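Pyridoxal kinase (Entamoeba histolytica, PDB 4S1H) probably phosphorylates pyridoxal at the expense of ATP, supplying the coenzyme pyridoxal 5'-phosphate, and binds ADP with magnesium. Local coordinates at residues A[114-119]-A[210-215]; A[247-252]-A[256-261]. All coordinates share one frame; numbering follows the deposited sequence.

The two contacts illustrate how a nucleotide site can be built from separate parts of one chain. From the N terminus, interaction 1 opens at the small hairpin around 115-120 and closes, with 90 residues lying between its segments, at the loop 210-215 between strand 202-207 and helix 216-229. Interaction 2 follows in series and neither nests nor crosses with the first: the end of helix 234-250 turns back through three residues onto 256-261. The contacts meet where the Phe213 ring packs on Leu249 and the backbone of Thr214 and Gly215 lies against Ile258. Both reach ADP, interaction 1 at the phosphates through magnesium and at the adenine amino group, interaction 2 at the adenine ring.

Interaction 1: residues A[114-119]-A[210-215]; sequences LGDNGK and EGDFTG. With MG (magnesium ion), chain E; ADP (adenosine-5'-diphosphate), chain C.
The magnesium-ADP site of this ribokinase-like kinase shows how two loops can meet through a metal with little direct contact. Asn117, in the type I' turn of the hairpin running from Asp116 to Lys119, faces Asp212 from the opposite direction, and its OD1 lies 3.7 Å from Asp212 OD2. No hydrogen bond forms; the amide and carboxylate planes are turned 55° apart. Asp116 OD2 also looks across at Asp212 OD2, 4.4 Å away, and the positive metal beside Asp116 probably softens the repulsion between the two acids.

The real connection runs through magnesium. In Asp116, chi1 of -154° sets CG anti to the backbone N, which places OD2 on the metal at 2.2 Å. ADP O1B and O2A, one oxygen from each phosphate, and two waters are further ligands. One water donates to Asp116 OD1, which also accepts from Asn117 N (2.8 Å) on its anti side, so the carboxylate is held at both oxygens. The other water donates to Phe213 O at 3.3 Å, linking the metal to the 210-215 loop. Outside the two segments, Asn143 hydrogen-bonds both Gly115 O and ADP. At the far end of the nucleotide, Gly211 O lies 3.2 Å from ADP N6, which sits in the plane of the Phe213 ring at its edge, 3.8 Å from Phe213 CD2.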
ATOM      1  N   LEU A 114       3.504 -20.765   1.293  1.00 22.95           N
ATOM      2  CA  LEU A 114       4.466 -21.740   0.807  1.00 22.19           C
ATOM      3  C   LEU A 114       4.070 -22.350  -0.534  1.00 22.57           C
ATOM      4  O   LEU A 114       4.938 -22.658  -1.347  1.00 30.36           O
ATOM      5  CB  LEU A 114       4.674 -22.838   1.836  1.00 25.56           C
ATOM      6  CG  LEU A 114       5.150 -22.398   3.214  1.00 28.89           C
ATOM      7  CD1 LEU A 114       5.188 -23.604   4.122  1.00 28.68           C
ATOM      8  CD2 LEU A 114       6.519 -21.770   3.123  1.00 21.65           C
ATOM      9  N   GLY A 115       2.778 -22.532  -0.777  1.00 27.27           N
ATOM     10  CA  GLY A 115       2.355 -23.160  -2.032  1.00 23.71           C
ATOM     11  C   GLY A 115       0.875 -23.463  -2.070  1.00 27.39           C
ATOM     12  O   GLY A 115       0.113 -23.084  -1.193  1.00 23.84           O
ATOM     13  N   ASP A 116       0.475 -24.167  -3.108  1.00 28.63           N
ATOM     14  CA  ASP A 116      -0.914 -24.542  -3.296  1.00 29.53           C
ATOM     15  C   ASP A 116      -0.977 -25.682  -4.293  1.00 25.36           C
ATOM     16  O   ASP A 116      -0.021 -25.931  -5.038  1.00 32.55           O
ATOM     17  CB  ASP A 116      -1.721 -23.342  -3.814  1.00 32.14           C
ATOM     18  CG  ASP A 116      -3.197 -23.416  -3.450  1.00 33.86           C
ATOM     19  OD1 ASP A 116      -3.657 -24.474  -2.940  1.00 29.60           O
ATOM     20  OD2 ASP A 116      -3.893 -22.384  -3.640  1.00 24.95           O
ATOM     21  N   ASN A 117      -2.106 -26.381  -4.302  1.00 24.11           N
ATOM     22  CA  ASN A 117      -2.325 -27.501  -5.237  1.00 36.32           C
ATOM     23  C   ASN A 117      -1.196 -28.549  -5.185  1.00 34.96           C
ATOM     24  O   ASN A 117      -0.766 -29.085  -6.210  1.00 31.91           O
ATOM     25  CB  ASN A 117      -2.525 -26.936  -6.653  1.00 45.99           C
ATOM     26  CG  ASN A 117      -3.661 -25.932  -6.724  1.00 50.94           C
ATOM     27  OD1 ASN A 117      -3.531 -24.912  -7.385  1.00 63.23           O
ATOM     28  ND2 ASN A 117      -4.769 -26.201  -6.020  1.00 56.19           N
ATOM     29  N   GLY A 118      -0.698 -28.798  -3.977  1.00 32.94           N
ATOM     30  CA  GLY A 118       0.391 -29.745  -3.742  1.00 41.73           C
ATOM     31  C   GLY A 118       1.789 -29.352  -4.195  1.00 48.82           C
ATOM     32  O   GLY A 118       2.700 -30.176  -4.111  1.00 65.02           O
ATOM     33  N   LYS A 119       1.961 -28.106  -4.626  1.00 40.61           N
ATOM     34  CA  LYS A 119       3.232 -27.600  -5.135  1.00 44.39           C
ATOM     35  C   LYS A 119       3.791 -26.387  -4.341  1.00 47.59           C
ATOM     36  O   LYS A 119       3.045 -25.580  -3.893  1.00 35.62           O
ATOM     37  CB  LYS A 119       3.109 -27.246  -6.626  1.00 44.89           C
ATOM     38  CG  LYS A 119       3.224 -28.480  -7.556  1.00 60.59           C
ATOM     39  CD  LYS A 119       2.995 -28.122  -9.044  1.00 84.98           C
ATOM     40  CE  LYS A 119       3.434 -29.256  -9.996  1.00 75.72           C
ATOM     41  NZ  LYS A 119       4.889 -29.391 -10.212  1.00 57.98           N
ATOM     42  N   GLU A 210     -15.479 -21.329 -10.245  1.00 33.40           N
ATOM     43  CA  GLU A 210     -14.489 -21.745 -11.244  1.00 42.90           C
ATOM     44  C   GLU A 210     -13.345 -20.743 -11.405  1.00 36.96           C
ATOM     45  O   GLU A 210     -13.578 -19.536 -11.538  1.00 37.66           O
ATOM     46  CB  GLU A 210     -15.138 -21.991 -12.612  1.00 58.47           C
ATOM     47  CG  GLU A 210     -15.876 -23.332 -12.701  1.00 68.47           C
ATOM     48  CD  GLU A 210     -14.982 -24.531 -12.403  1.00 69.37           C
ATOM     49  OE1 GLU A 210     -13.775 -24.499 -12.740  1.00 85.62           O
ATOM     50  OE2 GLU A 210     -15.489 -25.507 -11.812  1.00 89.37           O
ATOM     51  N   GLY A 211     -12.116 -21.261 -11.368  1.00 42.15           N
ATOM     52  CA  GLY A 211     -10.895 -20.449 -11.432  1.00 40.30           C
ATOM     53  C   GLY A 211      -9.957 -20.787 -10.293  1.00 41.36           C
ATOM     54  O   GLY A 211     -10.415 -21.170  -9.204  1.00 41.90           O
ATOM     55  N   ASP A 212      -8.649 -20.633 -10.535  1.00 41.85           N
ATOM     56  CA  ASP A 212      -7.662 -20.557  -9.433  1.00 56.64           C
ATOM     57  C   ASP A 212      -7.246 -19.082  -9.307  1.00 35.43           C
ATOM     58  O   ASP A 212      -6.700 -18.481 -10.244  1.00 45.62           O
ATOM     59  CB  ASP A 212      -6.435 -21.488  -9.542  1.00 67.15           C
ATOM     60  CG  ASP A 212      -5.829 -21.845  -8.157  1.00 83.42           C
ATOM     61  OD1 ASP A 212      -6.500 -22.503  -7.330  1.00 60.40           O
ATOM     62  OD2 ASP A 212      -4.664 -21.479  -7.891  1.00 65.95           O
ATOM     63  N   PHE A 213      -7.543 -18.514  -8.141  1.00 42.92           N
ATOM     64  CA  PHE A 213      -7.405 -17.079  -7.907  1.00 34.64           C
ATOM     65  C   PHE A 213      -6.123 -16.842  -7.126  1.00 32.58           C
ATOM     66  O   PHE A 213      -5.649 -17.721  -6.380  1.00 53.80           O
ATOM     67  CB  PHE A 213      -8.623 -16.554  -7.124  1.00 28.46           C
ATOM     68  CG  PHE A 213      -9.911 -16.633  -7.896  1.00 27.32           C
ATOM     69  CD1 PHE A 213     -10.235 -15.648  -8.850  1.00 24.54           C
ATOM     70  CD2 PHE A 213     -10.799 -17.693  -7.701  1.00 28.53           C
ATOM     71  CE1 PHE A 213     -11.417 -15.712  -9.556  1.00 31.04           C
ATOM     72  CE2 PHE A 213     -11.978 -17.767  -8.421  1.00 29.64           C
ATOM     73  CZ  PHE A 213     -12.290 -16.784  -9.358  1.00 31.69           C
ATOM     74  N   THR A 214      -5.566 -15.648  -7.317  1.00 33.45           N
ATOM     75  CA  THR A 214      -4.352 -15.258  -6.653  1.00 29.62           C
ATOM     76  C   THR A 214      -4.690 -14.118  -5.665  1.00 26.41           C
ATOM     77  O   THR A 214      -5.570 -13.299  -5.915  1.00 32.10           O
ATOM     78  CB  THR A 214      -3.295 -14.856  -7.707  1.00 54.24           C
ATOM     79  OG1 THR A 214      -3.031 -15.983  -8.562  1.00 45.11           O
ATOM     80  CG2 THR A 214      -2.004 -14.409  -7.051  1.00 36.76           C
ATOM     81  N   GLY A 215      -4.046 -14.146  -4.514  1.00 23.35           N
ATOM     82  CA  GLY A 215      -4.321 -13.180  -3.439  1.00 20.60           C
ATOM     83  C   GLY A 215      -5.542 -13.440  -2.568  1.00 23.52           C
ATOM     84  O   GLY A 215      -5.903 -12.619  -1.712  1.00 21.47           O
TER
HETATM   85 MG    MG E 303      -5.754 -21.632  -2.743  1.00 26.18          MG
HETATM   86  PB  ADP C 301      -4.587 -19.398  -0.634  1.00 22.47           P
HETATM   87  O1B ADP C 301      -4.509 -20.689  -1.417  1.00 24.27           O
HETATM   88  O2B ADP C 301      -4.412 -18.161  -1.497  1.00 23.92           O
HETATM   89  O3B ADP C 301      -3.761 -19.464   0.613  1.00 24.92           O
HETATM   90  PA  ADP C 301      -7.302 -20.351  -0.268  1.00 22.51           P
HETATM   91  O1A ADP C 301      -7.329 -21.244   0.943  1.00 20.89           O
HETATM   92  O2A ADP C 301      -7.216 -20.961  -1.627  1.00 19.50           O
HETATM   93  O3A ADP C 301      -6.099 -19.275  -0.109  1.00 21.49           O
HETATM   94  O5' ADP C 301      -8.556 -19.386  -0.246  1.00 23.04           O
HETATM   95  C5' ADP C 301      -8.904 -18.560   0.846  1.00 23.46           C
HETATM   96  C4' ADP C 301     -10.403 -18.450   0.847  1.00 21.40           C
HETATM   97  O4' ADP C 301     -10.837 -17.904  -0.398  1.00 19.68           O
HETATM   98  C3' ADP C 301     -11.066 -19.818   0.956  1.00 20.93           C
HETATM   99  O3' ADP C 301     -11.292 -20.177   2.324  1.00 19.42           O
HETATM  100  C2' ADP C 301     -12.325 -19.622   0.169  1.00 17.94           C
HETATM  101  O2' ADP C 301     -13.316 -19.025   0.993  1.00 23.55           O
HETATM  102  C1' ADP C 301     -11.948 -18.625  -0.911  1.00 21.82           C
HETATM  103  N9  ADP C 301     -11.610 -19.219  -2.226  1.00 19.29           N
HETATM  104  C8  ADP C 301     -10.412 -19.407  -2.794  1.00 23.93           C
HETATM  105  N7  ADP C 301     -10.523 -19.956  -4.029  1.00 24.79           N
HETATM  106  C5  ADP C 301     -11.834 -20.115  -4.261  1.00 25.28           C
HETATM  107  C6  ADP C 301     -12.667 -20.625  -5.376  1.00 18.32           C
HETATM  108  N6  ADP C 301     -12.071 -21.091  -6.493  1.00 28.07           N
HETATM  109  N1  ADP C 301     -14.006 -20.618  -5.205  1.00 25.86           N
HETATM  110  C2  ADP C 301     -14.596 -20.151  -4.068  1.00 38.32           C
HETATM  111  N3  ADP C 301     -13.895 -19.665  -3.023  1.00 23.35           N
HETATM  112  C4  ADP C 301     -12.543 -19.626  -3.072  1.00 22.17           C
HETATM  113  O   HOH W   1      -5.915 -23.389  -1.707  1.00 23.71           O
HETATM  114  O   HOH W   2      -5.606 -19.771  -3.850  1.00 31.25           O

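Interaction 2: residues A[247-252]-A[256-261]; sequences TILRNT and AEINII. With ADP (adenosine-5'-diphosphate), chain C.
Thr252 and Asn259 hold the chain together where it leaves helix 234-250 and doubles back, a worked example of side chains taking up the polar groups at a helix end. Thr252 OG1 works in both directions: it accepts from Asn259 N (3.1 Å, N-H...O 156°) and donates to Ile248 O at 2.6 Å, approaching from above that carbonyl's plane. Its chi1 of -64° sets OG1 beside its own backbone N and sends CG2 the other way, against Glu257 O (3.4 Å). That carbonyl oxygen is buried by the contact and has no polar partner, whereas the Glu257 carboxylate is satisfied by Tyr47 OH and Phe16 N.

The second bond across the turn comes from the Asn259 amide. Its ND2 donates to Asn251 O (2.9 Å), reaching it from above the carbonyl plane, while OD1 is taken by Asn262 ND2. Asn251 in turn folds its side chain back over the last turn: ND2 gives a nearly straight bond to Thr247 O (2.7 Å, 170°), and Asn251 N reaches the same oxygen from the opposite face, so two donors grip one helix carbonyl.

Beneath this polar layer, Ile248 CG2 packs on Ile258 CB and the Asn259 backbone. Leu249 CD2 meets Ile258 CG2 at 3.9 Å, and Val216 of helix 216-229 touches both residues. The other Leu249 branch, CD1, lies over the adenine face, 3.6 Å from ADP C4. The arrangement is a helix C-terminus bound to the returning loop, with an inverse gamma turn centred on Asn259, and through Leu249 it contributes to the adenine pocket of this ribokinase-like fold.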
ATOM      1  N   THR A 247     -18.293 -12.678  -2.140  1.00 20.26           N
ATOM      2  CA  THR A 247     -18.779 -11.526  -2.871  1.00 22.17           C
ATOM      3  C   THR A 247     -17.720 -10.984  -3.834  1.00 21.85           C
ATOM      4  O   THR A 247     -18.041 -10.690  -4.987  1.00 23.29           O
ATOM      5  CB  THR A 247     -19.236 -10.419  -1.909  1.00 21.74           C
ATOM      6  OG1 THR A 247     -20.318 -10.925  -1.122  1.00 27.56           O
ATOM      7  CG2 THR A 247     -19.685  -9.166  -2.678  1.00 27.66           C
ATOM      8  N   ILE A 248     -16.475 -10.878  -3.379  1.00 19.60           N
ATOM      9  CA  ILE A 248     -15.391 -10.393  -4.225  1.00 18.75           C
ATOM     10  C   ILE A 248     -15.184 -11.313  -5.419  1.00 19.75           C
ATOM     11  O   ILE A 248     -15.092 -10.851  -6.555  1.00 20.79           O
ATOM     12  CB  ILE A 248     -14.069 -10.228  -3.457  1.00 19.07           C
ATOM     13  CG1 ILE A 248     -14.202  -9.141  -2.383  1.00 17.28           C
ATOM     14  CG2 ILE A 248     -12.911  -9.890  -4.405  1.00 19.26           C
ATOM     15  CD1 ILE A 248     -13.098  -9.175  -1.361  1.00 18.20           C
ATOM     16  N   LEU A 249     -15.162 -12.615  -5.160  1.00 19.01           N
ATOM     17  CA  LEU A 249     -14.921 -13.566  -6.245  1.00 19.91           C
ATOM     18  C   LEU A 249     -16.053 -13.654  -7.265  1.00 20.88           C
ATOM     19  O   LEU A 249     -15.805 -13.740  -8.473  1.00 21.69           O
ATOM     20  CB  LEU A 249     -14.641 -14.945  -5.680  1.00 19.50           C
ATOM     21  CG  LEU A 249     -13.356 -14.967  -4.898  1.00 19.17           C
ATOM     22  CD1 LEU A 249     -13.200 -16.337  -4.318  1.00 19.32           C
ATOM     23  CD2 LEU A 249     -12.143 -14.645  -5.766  1.00 22.08           C
ATOM     24  N   ARG A 250     -17.304 -13.634  -6.788  1.00 23.25           N
ATOM     25  CA  ARG A 250     -18.468 -13.588  -7.694  1.00 24.25           C
ATOM     26  C   ARG A 250     -18.407 -12.374  -8.600  1.00 24.09           C
ATOM     27  O   ARG A 250     -18.881 -12.405  -9.735  1.00 24.83           O
ATOM     28  CB  ARG A 250     -19.796 -13.626  -6.923  1.00 27.35           C
ATOM     29  CG  ARG A 250     -20.148 -15.024  -6.390  1.00 30.44           C
ATOM     30  CD  ARG A 250     -21.501 -15.107  -5.730  1.00 45.75           C
ATOM     31  NE  ARG A 250     -21.690 -16.351  -4.967  1.00 39.96           N
ATOM     32  CZ  ARG A 250     -22.842 -16.728  -4.415  1.00 74.09           C
ATOM     33  NH1 ARG A 250     -23.940 -15.981  -4.539  1.00101.80           N
ATOM     34  NH2 ARG A 250     -22.902 -17.872  -3.737  1.00122.12           N
ATOM     35  N   ASN A 251     -17.796 -11.299  -8.104  1.00 23.32           N
ATOM     36  CA  ASN A 251     -17.651 -10.082  -8.877  1.00 23.44           C
ATOM     37  C   ASN A 251     -16.314  -9.873  -9.571  1.00 25.19           C
ATOM     38  O   ASN A 251     -16.028  -8.773 -10.047  1.00 24.23           O
ATOM     39  CB  ASN A 251     -17.986  -8.901  -7.968  1.00 23.05           C
ATOM     40  CG  ASN A 251     -19.460  -8.870  -7.656  1.00 23.31           C
ATOM     41  OD1 ASN A 251     -20.262  -8.387  -8.468  1.00 24.32           O
ATOM     42  ND2 ASN A 251     -19.835  -9.430  -6.527  1.00 22.47           N
ATOM     43  N   THR A 252     -15.527 -10.939  -9.676  1.00 27.06           N
ATOM     44  CA  THR A 252     -14.228 -10.893 -10.314  1.00 25.70           C
ATOM     45  C   THR A 252     -14.341 -11.530 -11.682  1.00 35.05           C
ATOM     46  O   THR A 252     -14.875 -12.628 -11.812  1.00 36.47           O
ATOM     47  CB  THR A 252     -13.187 -11.619  -9.449  1.00 23.79           C
ATOM     48  OG1 THR A 252     -13.040 -10.927  -8.219  1.00 21.43           O
ATOM     49  CG2 THR A 252     -11.867 -11.735 -10.148  1.00 24.62           C
ATOM     50  N   ALA A 256      -6.683 -13.585 -13.152  1.00 46.11           N
ATOM     51  CA  ALA A 256      -5.407 -12.895 -13.002  1.00 37.63           C
ATOM     52  C   ALA A 256      -5.360 -12.092 -11.701  1.00 37.46           C
ATOM     53  O   ALA A 256      -4.399 -12.220 -10.933  1.00 40.74           O
ATOM     54  CB  ALA A 256      -5.141 -11.978 -14.203  1.00 35.43           C
ATOM     55  N   GLU A 257      -6.406 -11.285 -11.464  1.00 42.16           N
ATOM     56  CA  GLU A 257      -6.480 -10.381 -10.297  1.00 29.77           C
ATOM     57  C   GLU A 257      -7.881 -10.301  -9.699  1.00 26.11           C
ATOM     58  O   GLU A 257      -8.862 -10.197 -10.447  1.00 31.64           O
ATOM     59  CB  GLU A 257      -6.065  -8.964 -10.688  1.00 31.05           C
ATOM     60  CG  GLU A 257      -4.673  -8.840 -11.275  1.00 30.34           C
ATOM     61  CD  GLU A 257      -3.529  -9.071 -10.309  1.00 28.13           C
ATOM     62  OE1 GLU A 257      -3.702  -9.194  -9.048  1.00 26.59           O
ATOM     63  OE2 GLU A 257      -2.393  -9.052 -10.837  1.00 36.54           O
ATOM     64  N   ILE A 258      -7.969 -10.391  -8.366  1.00 26.97           N
ATOM     65  CA  ILE A 258      -9.245 -10.253  -7.662  1.00 24.20           C
ATOM     66  C   ILE A 258      -9.703  -8.812  -7.686  1.00 25.88           C
ATOM     67  O   ILE A 258      -8.877  -7.880  -7.725  1.00 29.13           O
ATOM     68  CB  ILE A 258      -9.213 -10.780  -6.208  1.00 27.05           C
ATOM     69  CG1 ILE A 258      -8.134 -10.076  -5.382  1.00 35.06           C
ATOM     70  CG2 ILE A 258      -9.037 -12.299  -6.216  1.00 34.00           C
ATOM     71  CD1 ILE A 258      -8.168 -10.402  -3.916  1.00 44.44           C
ATOM     72  N   ASN A 259     -11.021  -8.631  -7.713  1.00 23.95           N
ATOM     73  CA  ASN A 259     -11.636  -7.312  -7.894  1.00 24.99           C
ATOM     74  C   ASN A 259     -11.783  -6.523  -6.563  1.00 21.95           C
ATOM     75  O   ASN A 259     -12.855  -6.001  -6.250  1.00 26.42           O
ATOM     76  CB  ASN A 259     -12.980  -7.493  -8.588  1.00 24.96           C
ATOM     77  CG  ASN A 259     -13.534  -6.223  -9.170  1.00 27.30           C
ATOM     78  OD1 ASN A 259     -12.816  -5.233  -9.346  1.00 31.21           O
ATOM     79  ND2 ASN A 259     -14.809  -6.250  -9.520  1.00 28.35           N
ATOM     80  N   ILE A 260     -10.693  -6.384  -5.834  1.00 21.85           N
ATOM     81  CA  ILE A 260     -10.747  -5.839  -4.507  1.00 20.93           C
ATOM     82  C   ILE A 260     -10.979  -4.319  -4.510  1.00 22.99           C
ATOM     83  O   ILE A 260     -11.674  -3.831  -3.638  1.00 20.89           O
ATOM     84  CB  ILE A 260      -9.527  -6.288  -3.663  1.00 24.43           C
ATOM     85  CG1 ILE A 260      -9.779  -5.991  -2.184  1.00 30.79           C
ATOM     86  CG2 ILE A 260      -8.234  -5.647  -4.133  1.00 34.68           C
ATOM     87  CD1 ILE A 260      -8.706  -6.543  -1.273  1.00 31.71           C
ATOM     88  N   ILE A 261     -10.449  -3.595  -5.490  1.00 20.83           N
ATOM     89  CA  ILE A 261     -10.615  -2.101  -5.505  1.00 21.64           C
ATOM     90  C   ILE A 261     -12.095  -1.700  -5.647  1.00 21.21           C
ATOM     91  O   ILE A 261     -12.619  -0.903  -4.864  1.00 19.70           O
ATOM     92  CB  ILE A 261      -9.764  -1.434  -6.596  1.00 26.77           C
ATOM     93  CG1 ILE A 261      -8.262  -1.691  -6.379  1.00 27.21           C
ATOM     94  CG2 ILE A 261      -9.994   0.081  -6.625  1.00 27.99           C
ATOM     95  CD1 ILE A 261      -7.670  -1.160  -5.084  1.00 31.38           C
TER
HETATM   96  PB  ADP C 301      -4.587 -19.398  -0.634  1.00 22.47           P
HETATM   97  O1B ADP C 301      -4.509 -20.689  -1.417  1.00 24.27           O
HETATM   98  O2B ADP C 301      -4.412 -18.161  -1.497  1.00 23.92           O
HETATM   99  O3B ADP C 301      -3.761 -19.464   0.613  1.00 24.92           O
HETATM  100  PA  ADP C 301      -7.302 -20.351  -0.268  1.00 22.51           P
HETATM  101  O1A ADP C 301      -7.329 -21.244   0.943  1.00 20.89           O
HETATM  102  O2A ADP C 301      -7.216 -20.961  -1.627  1.00 19.50           O
HETATM  103  O3A ADP C 301      -6.099 -19.275  -0.109  1.00 21.49           O
HETATM  104  O5' ADP C 301      -8.556 -19.386  -0.246  1.00 23.04           O
HETATM  105  C5' ADP C 301      -8.904 -18.560   0.846  1.00 23.46           C
HETATM  106  C4' ADP C 301     -10.403 -18.450   0.847  1.00 21.40           C
HETATM  107  O4' ADP C 301     -10.837 -17.904  -0.398  1.00 19.68           O
HETATM  108  C3' ADP C 301     -11.066 -19.818   0.956  1.00 20.93           C
HETATM  109  O3' ADP C 301     -11.292 -20.177   2.324  1.00 19.42           O
HETATM  110  C2' ADP C 301     -12.325 -19.622   0.169  1.00 17.94           C
HETATM  111  O2' ADP C 301     -13.316 -19.025   0.993  1.00 23.55           O
HETATM  112  C1' ADP C 301     -11.948 -18.625  -0.911  1.00 21.82           C
HETATM  113  N9  ADP C 301     -11.610 -19.219  -2.226  1.00 19.29           N
HETATM  114  C8  ADP C 301     -10.412 -19.407  -2.794  1.00 23.93           C
HETATM  115  N7  ADP C 301     -10.523 -19.956  -4.029  1.00 24.79           N
HETATM  116  C5  ADP C 301     -11.834 -20.115  -4.261  1.00 25.28           C
HETATM  117  C6  ADP C 301     -12.667 -20.625  -5.376  1.00 18.32           C
HETATM  118  N6  ADP C 301     -12.071 -21.091  -6.493  1.00 28.07           N
HETATM  119  N1  ADP C 301     -14.006 -20.618  -5.205  1.00 25.86           N
HETATM  120  C2  ADP C 301     -14.596 -20.151  -4.068  1.00 38.32           C
HETATM  121  N3  ADP C 301     -13.895 -19.665  -3.023  1.00 23.35           N
HETATM  122  C4  ADP C 301     -12.543 -19.626  -3.072  1.00 22.17           C